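Cysteine desulfurase (Fervidobacterium islandicum, PDB 6A6E) probably catalyses the pyridoxal-phosphate-dependent removal of sulfur from cysteine, as the SufS desulfurase of a thermophile's sulfur-mobilising Suf system. Local coordinates at residues V35-A40 against D411-G416; H65-V68 against A72-A75; N108-S113 against G244-K249; E324-L329 against S344-N349. One frame throughout, in Å; residues are numbered along the deposited sequence.

Contacts 1 and 4 lie about 11 Å apart between centres and both pack a helix on the six-stranded sheet: Ile414 of contact 1 packs with its CD1 3.8 Å from SD of Met326 in contact 4. Contact 3 lies on the other, seven-stranded sheet, its centre about 34 Å from both, with the Phe109 side chain about 12 Å from a bound pyridoxal phosphate. Contact 2 is peripheral, about 45 Å from contact 1 between centres, its Ala72 side chain about 14 Å from a bound pyridoxal phosphate, yet the dimer relates them. Arg371, which pairs with Asp38 of contact 1 in its own chain, donates from the second subunit to the Arg66 carbonyl of contact 2, near the modified Cys376 of that subunit.

Contact 1: residues V35-A40 against D411-G416; sequences VYLDNA and DVLIEG
While Val35 and Leu37 reach across to Val412 and Leu413, the flat groups between and after them stay with their own segment. One face of the Tyr36 ring carries Asp38 N, 3.9 Å above the ring plane and offset toward the rim, and Asn39 OD1 lies at the ring edge, in plane. The Asn39 amide folds back so that its ND2 donates to Tyr36 O at 3.2 Å; this bond is well off straight, the donor standing above the carbonyl plane and Tyr36 O tilted out of the amide plane. Tyr36 O takes a second bond from Asn405, while ND2 also serves Ser400 O and Asn39 OD1 meets the Tyr404 hydroxyl, which together hold the amide in one orientation.

The contact with the helix is wholly apolar. CG of Leu37 stands opposite the carbonyl carbon (chi1 -59°) and the chain then runs extended, which carries CD1 outward to 3.9 Å from CB of Leu413 and 4.1 Å from its CD2. The two leucines cross obliquely. Alongside, the branches of Val35 and Val412 meet more loosely, CG2 to CG1 at 4.3 Å. Val368 of the adjacent strand touches Val35, Val412 and Leu413 and continues the same apolar surface. Further along, Asp38 forms a salt bridge with Arg371 and a hydrogen bond with His69 of the second subunit. The arrangement, two N-terminal strands, 28-29 and 32-36, joined to strands from late in the chain and covered by the C-terminal helix 407-423, is typical of the small domain of fold type I PLP enzymes.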
loop_
_atom_site.group_PDB
_atom_site.type_symbol
_atom_site.label_atom_id
_atom_site.label_comp_id
_atom_site.label_asym_id
_atom_site.label_seq_id
_atom_site.Cartn_x
_atom_site.Cartn_y
_atom_site.Cartn_z
ATOM N N VAL A 35 -17.314 -14.605 -18.638
ATOM C CA VAL A 35 -16.767 -13.804 -19.695
ATOM C C VAL A 35 -16.333 -12.454 -19.055
ATOM O O VAL A 35 -17.143 -11.541 -18.901
ATOM C CB VAL A 35 -17.791 -13.606 -20.842
ATOM C CG1 VAL A 35 -17.257 -12.609 -21.839
ATOM C CG2 VAL A 35 -18.021 -14.949 -21.565
ATOM N N TYR A 36 -15.044 -12.308 -18.762
ATOM C CA TYR A 36 -14.573 -11.173 -17.921
ATOM C C TYR A 36 -14.169 -10.010 -18.782
ATOM O O TYR A 36 -13.110 -10.035 -19.416
ATOM C CB TYR A 36 -13.438 -11.589 -16.989
ATOM C CG TYR A 36 -13.064 -10.518 -15.991
ATOM C CD1 TYR A 36 -13.780 -10.349 -14.826
ATOM C CD2 TYR A 36 -12.046 -9.629 -16.246
ATOM C CE1 TYR A 36 -13.487 -9.333 -13.928
ATOM C CE2 TYR A 36 -11.679 -8.658 -15.300
ATOM C CZ TYR A 36 -12.412 -8.498 -14.170
ATOM O OH TYR A 36 -12.082 -7.543 -13.244
ATOM N N LEU A 37 -15.046 -9.010 -18.824
ATOM C CA LEU A 37 -14.819 -7.786 -19.608
ATOM C C LEU A 37 -14.814 -6.495 -18.741
ATOM O O LEU A 37 -15.246 -5.401 -19.213
ATOM C CB LEU A 37 -15.837 -7.654 -20.759
ATOM C CG LEU A 37 -15.829 -8.813 -21.779
ATOM C CD1 LEU A 37 -16.960 -8.628 -22.752
ATOM C CD2 LEU A 37 -14.529 -8.872 -22.559
ATOM N N ASP A 38 -14.281 -6.611 -17.516
ATOM C CA ASP A 38 -14.121 -5.446 -16.617
ATOM C C ASP A 38 -12.630 -5.236 -16.281
ATOM O O ASP A 38 -12.256 -4.822 -15.183
ATOM C CB ASP A 38 -14.887 -5.677 -15.343
ATOM C CG ASP A 38 -15.096 -4.386 -14.546
ATOM O OD1 ASP A 38 -15.035 -3.278 -15.173
ATOM O OD2 ASP A 38 -15.364 -4.530 -13.326
ATOM N N ASN A 39 -11.808 -5.476 -17.285
ATOM C CA ASN A 39 -10.337 -5.408 -17.177
ATOM C C ASN A 39 -9.786 -4.025 -16.854
ATOM O O ASN A 39 -8.719 -3.919 -16.265
ATOM C CB ASN A 39 -9.707 -5.948 -18.466
ATOM C CG ASN A 39 -9.969 -7.411 -18.602
ATOM O OD1 ASN A 39 -9.441 -8.175 -17.796
ATOM N ND2 ASN A 39 -10.867 -7.812 -19.526
ATOM N N ALA A 40 -10.532 -2.999 -17.260
ATOM C CA ALA A 40 -10.201 -1.637 -17.020
ATOM C C ALA A 40 -10.348 -1.216 -15.547
ATOM O O ALA A 40 -9.753 -0.264 -15.119
ATOM C CB ALA A 40 -11.083 -0.815 -17.881
ATOM N N ASP A 411 -18.208 -12.031 -28.831
ATOM C CA ASP A 411 -19.465 -12.521 -29.461
ATOM C C ASP A 411 -20.540 -12.819 -28.415
ATOM O O ASP A 411 -21.725 -12.558 -28.641
ATOM C CB ASP A 411 -19.212 -13.809 -30.283
ATOM C CG ASP A 411 -18.378 -13.558 -31.533
ATOM O OD1 ASP A 411 -18.255 -12.429 -31.949
ATOM O OD2 ASP A 411 -17.847 -14.501 -32.134
ATOM N N VAL A 412 -20.145 -13.346 -27.258
ATOM C CA VAL A 412 -21.100 -13.455 -26.157
ATOM C C VAL A 412 -21.637 -12.097 -25.696
ATOM O O VAL A 412 -22.852 -11.971 -25.422
ATOM C CB VAL A 412 -20.555 -14.289 -24.979
ATOM C CG1 VAL A 412 -21.574 -14.407 -23.842
ATOM C CG2 VAL A 412 -20.145 -15.670 -25.470
ATOM N N LEU A 413 -20.756 -11.076 -25.592
ATOM C CA LEU A 413 -21.195 -9.748 -25.195
ATOM C C LEU A 413 -22.269 -9.274 -26.185
ATOM O O LEU A 413 -23.317 -8.766 -25.783
ATOM C CB LEU A 413 -20.022 -8.754 -25.156
ATOM C CG LEU A 413 -20.413 -7.276 -25.086
ATOM C CD1 LEU A 413 -21.113 -6.990 -23.770
ATOM C CD2 LEU A 413 -19.241 -6.346 -25.259
ATOM N N ILE A 414 -21.994 -9.424 -27.474
ATOM C CA ILE A 414 -22.893 -8.923 -28.566
ATOM C C ILE A 414 -24.253 -9.649 -28.497
ATOM O O ILE A 414 -25.308 -8.990 -28.516
ATOM C CB ILE A 414 -22.255 -9.062 -29.964
ATOM C CG1 ILE A 414 -20.979 -8.196 -30.082
ATOM C CG2 ILE A 414 -23.215 -8.650 -31.087
ATOM C CD1 ILE A 414 -21.138 -6.697 -29.960
ATOM N N GLU A 415 -24.221 -10.974 -28.352
ATOM C CA GLU A 415 -25.421 -11.793 -28.202
ATOM C C GLU A 415 -26.227 -11.288 -26.992
ATOM O O GLU A 415 -27.454 -11.154 -27.038
ATOM C CB GLU A 415 -25.043 -13.281 -28.003
ATOM C CG GLU A 415 -26.198 -14.186 -27.597
ATOM C CD GLU A 415 -25.776 -15.622 -27.241
ATOM O OE1 GLU A 415 -24.662 -16.055 -27.621
ATOM O OE2 GLU A 415 -26.568 -16.340 -26.576
ATOM N N GLY A 416 -25.527 -11.019 -25.884
ATOM C CA GLY A 416 -26.156 -10.454 -24.703
ATOM C C GLY A 416 -26.863 -9.150 -24.928
ATOM O O GLY A 416 -28.010 -8.957 -24.444
#

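Contact 2: residues H65-V68 against A72-A75; sequences HRAV and ASEA
Ala67 meets Ala72 and Ser73 through its single side-chain carbon, which rests against the backbone of the helix. Its CB is 3.7 Å from Ala72 O and equally far from Ser73 N, so it lies beside the peptide link between the two residues, and it also touches the methyl of Ala72 at 3.9 Å. The main chains come correspondingly close, with 5.0 Å between CA of Ala67 and CA of Ala72; only short side chains lie at this point of closest approach. Positive phi values at His65 and Arg66 turn the loop before Ala67, and Thr76, whose hydroxyl bonds both His65 N and Ala72 O, ties the turn to the first part of the helix.

This is the bend by which the loop after helix 47-59 runs back along the opening turns of helix 70-90, at the dimer interface. Arg66 O accepts from Arg371 of the second subunit, and the Arg66 side chain packs on the S-mercaptocysteine, Cys376, of that subunit, an arrangement consistent with a loop that helps to border the neighbour's active site.

Ser73 can be followed outward. Its CB stands beside the Ala67 methyl without close touch, and OG, turned away from the carbonyl carbon (chi1 -33°), comes 4.1 Å from Ala67 CB. Val68 O is also 4.1 Å from OG, too far for a hydrogen bond; the hydroxyl instead bonds His69 O, four residues earlier and just before the helix.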
loop_
_atom_site.group_PDB
_atom_site.type_symbol
_atom_site.label_atom_id
_atom_site.label_comp_id
_atom_site.label_asym_id
_atom_site.label_seq_id
_atom_site.Cartn_x
_atom_site.Cartn_y
_atom_site.Cartn_z
ATOM N N HIS A 65 16.333 -4.506 3.916
ATOM C CA HIS A 65 17.403 -3.502 4.171
ATOM C C HIS A 65 18.096 -3.829 5.535
ATOM O O HIS A 65 17.527 -4.527 6.366
ATOM C CB HIS A 65 16.918 -2.013 4.110
ATOM C CG HIS A 65 16.101 -1.691 2.903
ATOM N ND1 HIS A 65 16.568 -1.900 1.623
ATOM C CD2 HIS A 65 14.833 -1.220 2.767
ATOM C CE1 HIS A 65 15.629 -1.587 0.749
ATOM N NE2 HIS A 65 14.578 -1.140 1.412
ATOM N N ARG A 66 19.321 -3.352 5.726
ATOM C CA ARG A 66 20.100 -3.626 6.984
ATOM C C ARG A 66 20.064 -5.111 7.252
ATOM O O ARG A 66 19.707 -5.560 8.361
ATOM C CB ARG A 66 19.511 -2.871 8.222
ATOM C CG ARG A 66 19.772 -1.356 8.275
ATOM C CD ARG A 66 18.943 -0.629 9.376
ATOM N NE ARG A 66 17.552 -0.316 8.968
ATOM C CZ ARG A 66 17.227 0.503 7.951
ATOM N NH1 ARG A 66 18.174 1.114 7.252
ATOM N NH2 ARG A 66 15.960 0.724 7.614
ATOM N N ALA A 67 20.317 -5.883 6.212
ATOM C CA ALA A 67 19.992 -7.304 6.258
ATOM C C ALA A 67 21.225 -8.026 6.782
ATOM O O ALA A 67 22.265 -7.950 6.155
ATOM C CB ALA A 67 19.684 -7.819 4.869
ATOM N N VAL A 68 21.153 -8.678 7.922
ATOM C CA VAL A 68 22.262 -9.492 8.298
ATOM C C VAL A 68 21.883 -10.967 8.297
ATOM O O VAL A 68 22.624 -11.823 7.785
ATOM C CB VAL A 68 22.894 -9.008 9.584
ATOM C CG1 VAL A 68 24.002 -9.996 10.044
ATOM C CG2 VAL A 68 23.465 -7.611 9.315
ATOM N N ALA A 72 16.387 -12.145 5.813
ATOM C CA ALA A 72 16.392 -10.739 5.479
ATOM C C ALA A 72 17.214 -10.467 4.245
ATOM O O ALA A 72 16.814 -9.598 3.462
ATOM C CB ALA A 72 16.868 -9.867 6.622
ATOM N N SER A 73 18.357 -11.159 4.051
ATOM C CA SER A 73 19.133 -11.022 2.775
ATOM C C SER A 73 18.370 -11.480 1.552
ATOM O O SER A 73 18.377 -10.767 0.585
ATOM C CB SER A 73 20.533 -11.728 2.740
ATOM O OG SER A 73 21.019 -11.635 4.051
ATOM N N GLU A 74 17.745 -12.632 1.621
ATOM C CA GLU A 74 16.961 -13.166 0.542
ATOM C C GLU A 74 15.857 -12.175 0.158
ATOM O O GLU A 74 15.620 -11.921 -1.038
ATOM C CB GLU A 74 16.369 -14.537 0.931
ATOM C CG GLU A 74 17.426 -15.640 1.006
ATOM C CD GLU A 74 16.907 -17.012 1.469
ATOM O OE1 GLU A 74 15.701 -17.199 1.764
ATOM O OE2 GLU A 74 17.725 -17.959 1.515
ATOM N N ALA A 75 15.164 -11.638 1.168
ATOM C CA ALA A 75 13.996 -10.794 0.914
ATOM C C ALA A 75 14.517 -9.502 0.310
ATOM O O ALA A 75 13.948 -8.973 -0.610
ATOM C CB ALA A 75 13.229 -10.580 2.207
#

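Contact 3: residues N108-S113 against G244-K249; sequences NFLVNS and GVLYGK
Phe109 and Leu246 both hold CG opposite their backbone N (chi1 171° and 165°), and these torsions aim the ring and the leucine branches at each other from helix and strand. CD2 of Leu246 stands almost exactly over the centre of the Phe109 ring, 3.6 Å from the centroid and only 6° off the normal, a CH-pi contact. All six ring carbons are thus about equally near the methyl, CE1 and CZ both 3.8 Å from CD2 of Leu246. The other branch, CD1 of Leu246, goes to Leu110, whose CD1 it meets at 4.0 Å, so one strand residue spreads its two methyls over two consecutive helix residues. With an alanine in place of Phe109, CD2 of Leu246 would probably lose its aromatic bed and Phe283 the ring it meets here. Helix 103-116, whose first residues Thr103 and Thr104 line the PLP pocket, thereby packs on strand 244-248 of the seven-stranded sheet. That strand runs between strands 97-100 and 229-233; Leu110 also touches Phe229 of the latter, while Val111 faces helix 138-147.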
loop_
_atom_site.group_PDB
_atom_site.type_symbol
_atom_site.label_atom_id
_atom_site.label_comp_id
_atom_site.label_asym_id
_atom_site.label_seq_id
_atom_site.Cartn_x
_atom_site.Cartn_y
_atom_site.Cartn_z
ATOM N N ASN A 108 -0.924 11.744 -5.864
ATOM C CA ASN A 108 -0.934 12.556 -4.640
ATOM C C ASN A 108 0.497 12.931 -4.211
ATOM O O ASN A 108 0.731 14.057 -3.755
ATOM C CB ASN A 108 -1.667 11.840 -3.499
ATOM C CG ASN A 108 -3.172 11.957 -3.610
ATOM O OD1 ASN A 108 -3.767 12.913 -3.070
ATOM N ND2 ASN A 108 -3.812 11.018 -4.336
ATOM N N PHE A 109 1.426 11.979 -4.340
ATOM C CA PHE A 109 2.827 12.162 -4.022
ATOM C C PHE A 109 3.349 13.374 -4.844
ATOM O O PHE A 109 3.994 14.302 -4.304
ATOM C CB PHE A 109 3.535 10.858 -4.329
ATOM C CG PHE A 109 5.039 10.864 -4.264
ATOM C CD1 PHE A 109 5.823 11.826 -4.906
ATOM C CD2 PHE A 109 5.682 9.774 -3.698
ATOM C CE1 PHE A 109 7.213 11.769 -4.884
ATOM C CE2 PHE A 109 7.076 9.698 -3.679
ATOM C CZ PHE A 109 7.836 10.723 -4.256
ATOM N N LEU A 110 3.039 13.393 -6.129
ATOM C CA LEU A 110 3.558 14.460 -7.006
ATOM C C LEU A 110 3.004 15.844 -6.644
ATOM O O LEU A 110 3.776 16.786 -6.556
ATOM C CB LEU A 110 3.324 14.109 -8.477
ATOM C CG LEU A 110 4.160 12.934 -8.913
ATOM C CD1 LEU A 110 3.841 12.498 -10.320
ATOM C CD2 LEU A 110 5.649 13.309 -8.843
ATOM N N VAL A 111 1.702 15.966 -6.455
ATOM C CA VAL A 111 1.122 17.260 -6.173
ATOM C C VAL A 111 1.740 17.837 -4.898
ATOM O O VAL A 111 2.191 19.008 -4.888
ATOM C CB VAL A 111 -0.425 17.239 -5.906
ATOM C CG1 VAL A 111 -0.910 18.667 -5.689
ATOM C CG2 VAL A 111 -1.186 16.625 -7.024
ATOM N N ASN A 112 1.735 17.029 -3.831
ATOM C CA ASN A 112 2.260 17.456 -2.576
ATOM C C ASN A 112 3.767 17.708 -2.649
ATOM O O ASN A 112 4.254 18.724 -2.043
ATOM C CB ASN A 112 1.957 16.489 -1.409
ATOM C CG ASN A 112 0.530 16.460 -1.039
ATOM O OD1 ASN A 112 0.072 17.305 -0.256
ATOM N ND2 ASN A 112 -0.228 15.452 -1.586
ATOM N N SER A 113 4.533 16.800 -3.254
ATOM C CA SER A 113 5.966 17.016 -3.316
ATOM C C SER A 113 6.292 18.236 -4.224
ATOM O O SER A 113 7.167 19.018 -3.884
ATOM C CB SER A 113 6.773 15.808 -3.792
ATOM O OG SER A 113 6.621 14.729 -2.817
ATOM N N GLY A 244 2.018 -0.079 -6.513
ATOM C CA GLY A 244 2.137 0.752 -7.721
ATOM C C GLY A 244 3.592 1.149 -7.938
ATOM O O GLY A 244 4.499 0.817 -7.121
ATOM N N VAL A 245 3.792 1.916 -8.999
ATOM C CA VAL A 245 5.071 2.405 -9.440
ATOM C C VAL A 245 5.014 3.855 -9.739
ATOM O O VAL A 245 4.049 4.372 -10.365
ATOM C CB VAL A 245 5.547 1.666 -10.724
ATOM C CG1 VAL A 245 6.827 2.307 -11.281
ATOM C CG2 VAL A 245 5.801 0.232 -10.375
ATOM N N LEU A 246 6.059 4.544 -9.310
ATOM C CA LEU A 246 6.286 5.941 -9.754
ATOM C C LEU A 246 7.656 5.987 -10.353
ATOM O O LEU A 246 8.667 5.637 -9.675
ATOM C CB LEU A 246 6.195 6.923 -8.610
ATOM C CG LEU A 246 6.744 8.349 -8.816
ATOM C CD1 LEU A 246 5.798 9.094 -9.650
ATOM C CD2 LEU A 246 6.728 9.046 -7.484
ATOM N N TYR A 247 7.698 6.445 -11.596
ATOM C CA TYR A 247 8.946 6.678 -12.327
ATOM C C TYR A 247 9.167 8.140 -12.305
ATOM O O TYR A 247 8.233 8.869 -12.516
ATOM C CB TYR A 247 8.909 6.249 -13.817
ATOM C CG TYR A 247 9.984 6.944 -14.689
ATOM C CD1 TYR A 247 11.347 6.565 -14.659
ATOM C CD2 TYR A 247 9.654 8.037 -15.471
ATOM C CE1 TYR A 247 12.285 7.259 -15.409
ATOM C CE2 TYR A 247 10.594 8.726 -16.246
ATOM C CZ TYR A 247 11.899 8.308 -16.208
ATOM O OH TYR A 247 12.787 9.002 -16.962
ATOM N N GLY A 248 10.388 8.590 -12.050
ATOM C CA GLY A 248 10.754 9.961 -12.337
ATOM C C GLY A 248 12.185 10.092 -12.809
ATOM O O GLY A 248 13.081 9.327 -12.365
ATOM N N LYS A 249 12.420 11.093 -13.665
ATOM C CA LYS A 249 13.784 11.489 -14.040
ATOM C C LYS A 249 14.653 11.710 -12.855
ATOM O O LYS A 249 14.295 12.463 -11.965
ATOM C CB LYS A 249 13.784 12.785 -14.865
ATOM C CG LYS A 249 13.232 12.583 -16.249
ATOM C CD LYS A 249 13.510 13.794 -17.145
ATOM C CE LYS A 249 13.049 13.483 -18.562
ATOM N NZ LYS A 249 12.732 14.749 -19.245
#

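Contact 4: residues E324-L329 against S344-N349; sequences EKMMEL and SLVSFN
Met326 comes from helix 308-327, where the backbone passes strand 345-350 with 8.2 Å between CA of Met326 and CA of Val346. Its chain is bent at both later torsions (chi2 -69°, chi3 -59°), which curls the terminal methyl over the Phe348 ring. CE lies 3.6 Å from the ring centroid, 17° off the normal, and is offset toward the CG side, with CE to Phe348 CG at 3.5 Å. SD stands further back above the face, 4.9 Å from the centroid, so the Met-aromatic contact is led by the methyl. Lower on the chain, CG of Met326 meets CG1 of Val346 at 4.1 Å, the two side chains lying alongside and pointing opposite ways. Val346 O sits at the ring edge, in plane. Replacing Phe348 by alanine removes the ring, which would probably leave a gap under CE of Met326 and let that end turn. Ile414 and Leu417 of helix 407-423 and Val332 of the adjacent strand 332-334 also touch Met326. With no hydrogen bond across it, the contact depends on burial and shape, CH-pi attraction adding the directional part.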
loop_
_atom_site.group_PDB
_atom_site.type_symbol
_atom_site.label_atom_id
_atom_site.label_comp_id
_atom_site.label_asym_id
_atom_site.label_seq_id
_atom_site.Cartn_x
_atom_site.Cartn_y
_atom_site.Cartn_z
ATOM N N GLU A 324 -15.458 -2.755 -33.840
ATOM C CA GLU A 324 -16.194 -3.107 -35.081
ATOM C C GLU A 324 -17.582 -3.676 -34.803
ATOM O O GLU A 324 -18.555 -3.236 -35.382
ATOM C CB GLU A 324 -15.385 -4.127 -35.877
ATOM C CG GLU A 324 -16.007 -4.604 -37.175
ATOM C CD GLU A 324 -15.300 -5.844 -37.704
ATOM O OE1 GLU A 324 -15.792 -6.967 -37.445
ATOM O OE2 GLU A 324 -14.230 -5.700 -38.323
ATOM N N LYS A 325 -17.659 -4.686 -33.938
ATOM C CA LYS A 325 -18.908 -5.301 -33.633
ATOM C C LYS A 325 -19.864 -4.339 -32.942
ATOM O O LYS A 325 -21.092 -4.442 -33.153
ATOM C CB LYS A 325 -18.714 -6.557 -32.785
ATOM C CG LYS A 325 -18.011 -7.689 -33.507
ATOM C CD LYS A 325 -18.692 -8.000 -34.836
ATOM C CE LYS A 325 -18.330 -9.380 -35.303
ATOM N NZ LYS A 325 -18.262 -9.440 -36.789
ATOM N N MET A 326 -19.328 -3.426 -32.115
ATOM C CA MET A 326 -20.176 -2.495 -31.385
ATOM C C MET A 326 -20.733 -1.475 -32.336
ATOM O O MET A 326 -21.899 -1.122 -32.232
ATOM C CB MET A 326 -19.490 -1.799 -30.217
ATOM C CG MET A 326 -19.153 -2.748 -29.079
ATOM S SD MET A 326 -20.545 -3.412 -28.165
ATOM C CE MET A 326 -21.172 -1.847 -27.640
ATOM N N MET A 327 -19.908 -0.992 -33.251
ATOM C CA MET A 327 -20.349 -0.007 -34.225
ATOM C C MET A 327 -21.430 -0.525 -35.194
ATOM O O MET A 327 -22.079 0.256 -35.813
ATOM C CB MET A 327 -19.169 0.538 -35.032
ATOM C CG MET A 327 -18.174 1.362 -34.234
ATOM S SD MET A 327 -19.020 2.651 -33.319
ATOM C CE MET A 327 -19.320 3.846 -34.631
ATOM N N GLU A 328 -21.615 -1.829 -35.319
ATOM C CA GLU A 328 -22.606 -2.397 -36.236
ATOM C C GLU A 328 -23.999 -2.371 -35.612
ATOM O O GLU A 328 -24.966 -2.517 -36.342
ATOM C CB GLU A 328 -22.263 -3.862 -36.572
ATOM C CG GLU A 328 -21.160 -4.032 -37.607
ATOM C CD GLU A 328 -20.611 -5.448 -37.745
ATOM O OE1 GLU A 328 -21.194 -6.423 -37.202
ATOM O OE2 GLU A 328 -19.556 -5.585 -38.410
ATOM N N LEU A 329 -24.095 -2.247 -34.281
ATOM C CA LEU A 329 -25.376 -2.319 -33.577
ATOM C C LEU A 329 -26.059 -0.978 -33.677
ATOM O O LEU A 329 -25.491 0.033 -33.297
ATOM C CB LEU A 329 -25.204 -2.660 -32.102
ATOM C CG LEU A 329 -24.413 -3.908 -31.799
ATOM C CD1 LEU A 329 -24.324 -4.140 -30.290
ATOM C CD2 LEU A 329 -25.005 -5.107 -32.508
ATOM N N SER A 344 -8.527 -1.016 -26.073
ATOM C CA SER A 344 -8.749 -1.663 -24.756
ATOM C C SER A 344 -10.195 -1.784 -24.348
ATOM O O SER A 344 -10.558 -2.778 -23.702
ATOM C CB SER A 344 -8.116 -0.889 -23.578
ATOM O OG SER A 344 -6.776 -0.960 -23.675
ATOM N N LEU A 345 -10.978 -0.745 -24.615
ATOM C CA LEU A 345 -12.306 -0.641 -24.047
ATOM C C LEU A 345 -13.266 0.228 -24.843
ATOM O O LEU A 345 -12.848 1.155 -25.534
ATOM C CB LEU A 345 -12.179 -0.054 -22.628
ATOM C CG LEU A 345 -11.581 1.362 -22.511
ATOM C CD1 LEU A 345 -12.667 2.407 -22.578
ATOM C CD2 LEU A 345 -10.700 1.564 -21.252
ATOM N N VAL A 346 -14.562 -0.060 -24.650
ATOM C CA VAL A 346 -15.642 0.640 -25.282
ATOM C C VAL A 346 -16.677 0.997 -24.261
ATOM O O VAL A 346 -17.239 0.124 -23.623
ATOM C CB VAL A 346 -16.285 -0.260 -26.375
ATOM C CG1 VAL A 346 -17.472 0.446 -27.085
ATOM C CG2 VAL A 346 -15.229 -0.535 -27.391
ATOM N N SER A 347 -16.902 2.286 -24.101
ATOM C CA SER A 347 -17.953 2.792 -23.263
ATOM C C SER A 347 -19.136 3.102 -24.195
ATOM O O SER A 347 -18.926 3.663 -25.295
ATOM C CB SER A 347 -17.509 4.049 -22.516
ATOM O OG SER A 347 -16.529 3.664 -21.491
ATOM N N PHE A 348 -20.342 2.784 -23.734
ATOM C CA PHE A 348 -21.563 2.792 -24.605
ATOM C C PHE A 348 -22.837 2.780 -23.746
ATOM O O PHE A 348 -22.767 2.543 -22.544
ATOM C CB PHE A 348 -21.600 1.566 -25.582
ATOM C CG PHE A 348 -21.785 0.228 -24.883
ATOM C CD1 PHE A 348 -20.700 -0.423 -24.355
ATOM C CD2 PHE A 348 -23.034 -0.339 -24.708
ATOM C CE1 PHE A 348 -20.858 -1.633 -23.696
ATOM C CE2 PHE A 348 -23.215 -1.522 -24.031
ATOM C CZ PHE A 348 -22.105 -2.193 -23.525
ATOM N N ASN A 349 -23.972 3.113 -24.384
ATOM C CA ASN A 349 -25.313 2.994 -23.824
ATOM C C ASN A 349 -26.260 2.265 -24.812
ATOM O O ASN A 349 -26.134 2.395 -26.020
ATOM C CB ASN A 349 -25.841 4.376 -23.509
ATOM C CG ASN A 349 -25.436 4.841 -22.116
ATOM O OD1 ASN A 349 -25.598 4.095 -21.179
ATOM N ND2 ASN A 349 -24.853 6.021 -22.007
#